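Local coordinates for protein thioredoxin (H-type,TRX-H) (Edwardsiella tarda, PDB 5ZF2) that inhibits ASK1-MAPK signalling cascades to promote pathogenesis during infection, and probably acts as a thioredoxin-type oxidoreductase, at residues 5-10 / 64-68; 69-75 / 87-91. All coordinates share one frame; numbering follows the deposited sequence.

Contact 1. Residues 5-10 / 64-68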
loop_
_atom_site.group_PDB
_atom_site.type_symbol
_atom_site.label_atom_id
_atom_site.label_comp_id
_atom_site.label_asym_id
_atom_site.label_seq_id
_atom_site.Cartn_x
_atom_site.Cartn_y
_atom_site.Cartn_z
ATOM N N TYR A 5 -2.904 -4.877 7.727
ATOM C CA TYR A 5 -4.069 -5.383 7.025
ATOM C C TYR A 5 -4.911 -6.266 7.944
ATOM O O TYR A 5 -4.395 -7.156 8.637
ATOM C CB TYR A 5 -3.676 -6.187 5.781
ATOM C CG TYR A 5 -4.901 -6.746 5.110
ATOM C CD1 TYR A 5 -5.625 -5.986 4.188
ATOM C CD2 TYR A 5 -5.389 -8.002 5.467
ATOM C CE1 TYR A 5 -6.773 -6.494 3.602
ATOM C CE2 TYR A 5 -6.522 -8.499 4.913
ATOM C CZ TYR A 5 -7.205 -7.756 3.975
ATOM O OH TYR A 5 -8.335 -8.316 3.435
ATOM N N SER A 6 -6.215 -6.004 7.928
ATOM C CA SER A 6 -7.235 -6.918 8.412
ATOM C C SER A 6 -8.425 -6.769 7.490
ATOM O O SER A 6 -8.607 -5.718 6.865
ATOM C CB SER A 6 -7.642 -6.636 9.864
ATOM O OG SER A 6 -8.431 -5.463 9.965
ATOM N N ASP A 7 -9.183 -7.862 7.353
ATOM C CA ASP A 7 -10.392 -7.856 6.534
ATOM C C ASP A 7 -11.306 -6.700 6.914
ATOM O O ASP A 7 -11.724 -5.921 6.053
ATOM C CB ASP A 7 -11.147 -9.180 6.683
ATOM C CG ASP A 7 -10.359 -10.376 6.165
ATOM O OD1 ASP A 7 -9.436 -10.159 5.351
ATOM O OD2 ASP A 7 -10.675 -11.529 6.570
ATOM N N ALA A 8 -11.605 -6.555 8.212
ATOM C CA ALA A 8 -12.619 -5.588 8.619
ATOM C C ALA A 8 -12.147 -4.153 8.404
ATOM O O ALA A 8 -12.920 -3.301 7.952
ATOM C CB ALA A 8 -13.011 -5.809 10.078
ATOM N N ALA A 9 -10.892 -3.846 8.738
ATOM C CA ALA A 9 -10.455 -2.470 8.534
ATOM C C ALA A 9 -10.347 -2.133 7.045
ATOM O O ALA A 9 -10.634 -1.001 6.641
ATOM C CB ALA A 9 -9.130 -2.220 9.257
ATOM N N PHE A 10 -9.925 -3.085 6.217
ATOM C CA PHE A 10 -9.817 -2.815 4.780
ATOM C C PHE A 10 -11.189 -2.572 4.162
ATOM O O PHE A 10 -11.380 -1.610 3.400
ATOM C CB PHE A 10 -9.112 -3.973 4.070
ATOM C CG PHE A 10 -9.015 -3.804 2.579
ATOM C CD1 PHE A 10 -8.060 -2.967 2.017
ATOM C CD2 PHE A 10 -9.879 -4.484 1.738
ATOM C CE1 PHE A 10 -7.974 -2.828 0.618
ATOM C CE2 PHE A 10 -9.809 -4.337 0.346
ATOM C CZ PHE A 10 -8.853 -3.516 -0.206
ATOM N N ALA A 64 -5.060 -12.662 1.883
ATOM C CA ALA A 64 -5.007 -11.303 1.356
ATOM C C ALA A 64 -4.296 -11.257 0.007
ATOM O O ALA A 64 -4.729 -10.539 -0.904
ATOM C CB ALA A 64 -4.319 -10.376 2.371
ATOM N N LEU A 65 -3.224 -12.041 -0.161
ATOM C CA LEU A 65 -2.497 -12.011 -1.432
ATOM C C LEU A 65 -3.377 -12.456 -2.595
ATOM O O LEU A 65 -3.326 -11.865 -3.682
ATOM C CB LEU A 65 -1.256 -12.895 -1.364
ATOM C CG LEU A 65 -0.195 -12.536 -0.317
ATOM C CD1 LEU A 65 1.015 -13.476 -0.465
ATOM C CD2 LEU A 65 0.203 -11.081 -0.473
ATOM N N GLN A 66 -4.147 -13.530 -2.408
ATOM C CA GLN A 66 -5.017 -13.991 -3.482
ATOM C C GLN A 66 -6.053 -12.933 -3.831
ATOM O O GLN A 66 -6.307 -12.662 -5.007
ATOM C CB GLN A 66 -5.707 -15.298 -3.091
ATOM C CG GLN A 66 -4.823 -16.526 -3.256
ATOM C CD GLN A 66 -4.420 -16.781 -4.705
ATOM O OE1 GLN A 66 -5.185 -16.509 -5.634
ATOM N NE2 GLN A 66 -3.212 -17.308 -4.903
ATOM N N GLN A 67 -6.638 -12.306 -2.818
ATOM C CA GLN A 67 -7.613 -11.245 -3.044
ATOM C C GLN A 67 -7.041 -10.118 -3.912
ATOM O O GLN A 67 -7.736 -9.562 -4.775
ATOM C CB GLN A 67 -8.050 -10.712 -1.681
ATOM C CG GLN A 67 -8.869 -9.453 -1.712
ATOM C CD GLN A 67 -9.302 -9.032 -0.304
ATOM O OE1 GLN A 67 -8.619 -9.329 0.676
ATOM N NE2 GLN A 67 -10.424 -8.338 -0.204
ATOM N N PHE A 68 -5.784 -9.753 -3.681
ATOM C CA PHE A 68 -5.129 -8.646 -4.358
ATOM C C PHE A 68 -4.356 -9.073 -5.599
ATOM O O PHE A 68 -3.812 -8.205 -6.287
ATOM C CB PHE A 68 -4.184 -7.947 -3.371
ATOM C CG PHE A 68 -4.903 -7.299 -2.209
ATOM C CD1 PHE A 68 -5.939 -6.416 -2.437
ATOM C CD2 PHE A 68 -4.557 -7.603 -0.890
ATOM C CE1 PHE A 68 -6.610 -5.822 -1.384
ATOM C CE2 PHE A 68 -5.231 -7.022 0.166
ATOM C CZ PHE A 68 -6.259 -6.128 -0.079
#
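The phenol oxygen OH of Y5 lies between two oxygens, OE1 of Q67 in the facing helix at 3.0 Å and OD1 of D7 on its own side at 2.9 Å, so its single proton has two acceptors within reach. Q67 comes to it on a long arm: CG stands opposite the backbone N (chi1 170°) and the chain runs straight on from there, carrying the amide out from helix 62-68. Amide and phenol planes stand at 90°. Lower on the same tyrosine, the methyl CB of A64 sits over one face of the ring in a CH-pi contact, 4.2 Å from the centroid and set toward the rim near CE2 and CD2. F68 adds the remaining aromatic contacts from helix 62-68. Its ring drives an edge, through CZ and CE1, onto the face of F10, giving an edge-to-face pair with centroids 5.1 Å apart and planes at 81°. The closest atoms there are CZ of F10 and CE1 of F68, at 3.4 Å. The same rim of F68 also brings CZ to 3.7 Å from CE1 of Y5, so one ring serves both aromatic neighbours and the three make an aromatic cluster. The start of the first helix is fixed by S6, the N-cap residue, whose OG accepts from N of A9 at 3.2 Å. Toward the sheet, F10 and F68 both rest on V22, while Y5 and A64 share V56. The Q67 end of the contact reaches the surface, whereas the aromatic end is buried. Such packing of the N-terminal helix 7-15 beside helix 62-68, both laid on one face of the central sheet, belongs to the thioredoxin fold.

Contact 2. Residues 69-75 / 87-91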
loop_
_atom_site.group_PDB
_atom_site.type_symbol
_atom_site.label_atom_id
_atom_site.label_comp_id
_atom_site.label_asym_id
_atom_site.label_seq_id
_atom_site.Cartn_x
_atom_site.Cartn_y
_atom_site.Cartn_z
ATOM N N ARG A 69 -4.306 -10.375 -5.900
ATOM C CA ARG A 69 -3.597 -10.900 -7.063
ATOM C C ARG A 69 -2.121 -10.492 -6.982
ATOM O O ARG A 69 -1.554 -9.877 -7.891
ATOM C CB ARG A 69 -4.283 -10.430 -8.360
ATOM C CG ARG A 69 -3.601 -10.799 -9.694
ATOM C CD ARG A 69 -4.376 -10.277 -10.927
ATOM N NE ARG A 69 -4.055 -8.876 -11.222
ATOM C CZ ARG A 69 -2.901 -8.453 -11.737
ATOM N NH1 ARG A 69 -1.923 -9.303 -12.022
ATOM N NH2 ARG A 69 -2.717 -7.167 -11.976
ATOM N N VAL A 70 -1.513 -10.795 -5.838
ATOM C CA VAL A 70 -0.150 -10.385 -5.518
ATOM C C VAL A 70 0.736 -11.613 -5.496
ATOM O O VAL A 70 0.444 -12.578 -4.781
ATOM C CB VAL A 70 -0.081 -9.657 -4.164
ATOM C CG1 VAL A 70 1.381 -9.447 -3.734
ATOM C CG2 VAL A 70 -0.817 -8.336 -4.260
ATOM N N SER A 71 1.826 -11.572 -6.263
ATOM C CA SER A 71 2.781 -12.666 -6.274
ATOM C C SER A 71 4.167 -12.267 -5.796
ATOM O O SER A 71 5.021 -13.147 -5.658
ATOM C CB SER A 71 2.891 -13.278 -7.685
ATOM O OG SER A 71 3.304 -12.311 -8.645
ATOM N N GLN A 72 4.430 -10.984 -5.549
ATOM C CA GLN A 72 5.749 -10.580 -5.076
ATOM C C GLN A 72 5.620 -9.586 -3.932
ATOM O O GLN A 72 4.692 -8.773 -3.893
ATOM C CB GLN A 72 6.601 -9.932 -6.176
ATOM C CG GLN A 72 6.412 -10.570 -7.546
ATOM C CD GLN A 72 7.427 -10.085 -8.543
ATOM O OE1 GLN A 72 8.525 -9.672 -8.173
ATOM N NE2 GLN A 72 7.072 -10.134 -9.821
ATOM N N GLN A 73 6.586 -9.646 -3.023
ATOM C CA GLN A 73 6.754 -8.586 -2.047
ATOM C C GLN A 73 7.128 -7.302 -2.782
ATOM O O GLN A 73 7.523 -7.324 -3.951
ATOM C CB GLN A 73 7.832 -8.975 -1.038
ATOM C CG GLN A 73 9.161 -9.316 -1.732
ATOM C CD GLN A 73 10.059 -10.251 -0.926
ATOM O OE1 GLN A 73 11.287 -10.121 -0.947
ATOM N NE2 GLN A 73 9.449 -11.201 -0.222
ATOM N N SER A 74 6.995 -6.178 -2.087
ATOM C CA SER A 74 7.227 -4.841 -2.636
ATOM C C SER A 74 6.182 -4.438 -3.672
ATOM O O SER A 74 6.431 -3.529 -4.475
ATOM C CB SER A 74 8.645 -4.689 -3.217
ATOM O OG SER A 74 8.785 -5.340 -4.487
ATOM N N THR A 75 5.001 -5.065 -3.649
ATOM C CA THR A 75 3.884 -4.652 -4.498
ATOM C C THR A 75 3.094 -3.568 -3.774
ATOM O O THR A 75 2.807 -3.700 -2.573
ATOM C CB THR A 75 2.942 -5.820 -4.831
ATOM O OG1 THR A 75 3.663 -6.876 -5.474
ATOM C CG2 THR A 75 1.826 -5.354 -5.768
ATOM N N ARG A 87 -1.058 -0.246 -9.920
ATOM C CA ARG A 87 -0.206 -1.024 -9.040
ATOM C C ARG A 87 1.229 -0.894 -9.540
ATOM O O ARG A 87 1.488 -0.424 -10.659
ATOM C CB ARG A 87 -0.662 -2.491 -8.960
ATOM C CG ARG A 87 -0.553 -3.290 -10.271
ATOM C CD ARG A 87 -0.874 -4.772 -10.020
ATOM N NE ARG A 87 -2.216 -4.946 -9.453
ATOM C CZ ARG A 87 -2.557 -5.952 -8.651
ATOM N NH1 ARG A 87 -1.644 -6.860 -8.328
ATOM N NH2 ARG A 87 -3.798 -6.040 -8.167
ATOM N N SER A 88 2.161 -1.289 -8.682
ATOM C CA SER A 88 3.585 -1.079 -8.898
ATOM C C SER A 88 4.332 -2.159 -8.132
ATOM O O SER A 88 3.926 -2.503 -7.014
ATOM C CB SER A 88 3.978 0.338 -8.408
ATOM O OG SER A 88 5.390 0.482 -8.316
ATOM N N ILE A 89 5.411 -2.699 -8.713
ATOM C CA ILE A 89 6.234 -3.713 -8.033
ATOM C C ILE A 89 7.696 -3.262 -8.016
ATOM O O ILE A 89 8.298 -3.054 -9.076
ATOM C CB ILE A 89 6.131 -5.096 -8.705
ATOM C CG1 ILE A 89 4.708 -5.662 -8.675
ATOM C CG2 ILE A 89 7.139 -6.088 -8.079
ATOM C CD1 ILE A 89 4.512 -6.797 -9.726
ATOM N N GLY A 90 8.278 -3.154 -6.830
ATOM C CA GLY A 90 9.708 -2.964 -6.710
ATOM C C GLY A 90 10.211 -1.541 -6.869
ATOM O O GLY A 90 11.429 -1.328 -6.834
ATOM N N GLU A 91 9.325 -0.563 -7.008
ATOM C CA GLU A 91 9.734 0.818 -7.245
ATOM C C GLU A 91 10.400 1.427 -6.019
ATOM O O GLU A 91 9.816 1.420 -4.927
ATOM C CB GLU A 91 8.513 1.666 -7.615
ATOM C CG GLU A 91 8.835 3.137 -7.820
ATOM C CD GLU A 91 9.792 3.331 -8.988
ATOM O OE1 GLU A 91 10.971 3.714 -8.757
ATOM O OE2 GLU A 91 9.353 3.084 -10.138
HETATM O O HOH W 1 6.305 -0.881 -6.077
#
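R87 reaches back from strand 83-89 to R69, just after helix 62-68. Its CB and CG make no close approach to 69-75; the chain then bends at the CG-CD bond (chi3 58°), and CD passes 3.6 Å from NH2 of R69. NE comes to 3.4 Å from that same NH2, two donors that cannot bond; NE has its own partner in a salt bridge to E84. CZ lies over one face of the R69 guanidinium, the two groups stacking with centres 4.0 Å apart and planes at 27°. At the tip, NH1 gives a weak hydrogen bond to O of R69, 3.0 Å away, and NH2 bonds to O of F68. The carboxylate of E84 and these carbonyls at the helix end, where R69 completes a Schellman motif, probably make the pairing of like charges tolerable. Farther along, T75 and I89 form an antiparallel non-hydrogen-bonded pair whose side chains lie side by side, OG1 of T75 at 3.6 Å from CG1 of I89. The other branch of I89, CG2, meets OE1 of Q72 at 3.8 Å, the glutamine crossing it at about a right angle. N of G90 donates to O of S74 over 3.0 Å, nearly straight at 171°. Water 1 also donates to that carbonyl oxygen, and it joins OG of S88 and N of E91. S74 and T75 both face V24, in a G1 beta bulge. The loop lies where thioredoxins usually carry the cis-proline, but here the residue is S74 and its preceding peptide is trans. The loop 69-75 thus runs from helix 62-68 into strand 75-80, with S74 against V31 and C32 of helix 30-43 and S88 against F100 of helix 94-102.

How the contacts relate
From the N terminus, the chain leaves strand 2-4, passes through 5-10 and builds strands 20-25 and 52-57 with helix 30-43 before 64-68 returns, so contact 1 closes a long loop across most of the N-terminal two thirds of the chain. Contact 2 opens immediately afterwards and closes a much shorter one, the hairpin of strands 75-80 and 83-89. The two loops follow in series, neither enclosing the other. They meet at the end of helix 62-68, at the carbonyl of F68 that R87 reaches, and where O of L65 probably accepts from N of V70. Helix 62-68 is thereby tied to the N-terminal helix on one side and to the edge strand 83-89 on another.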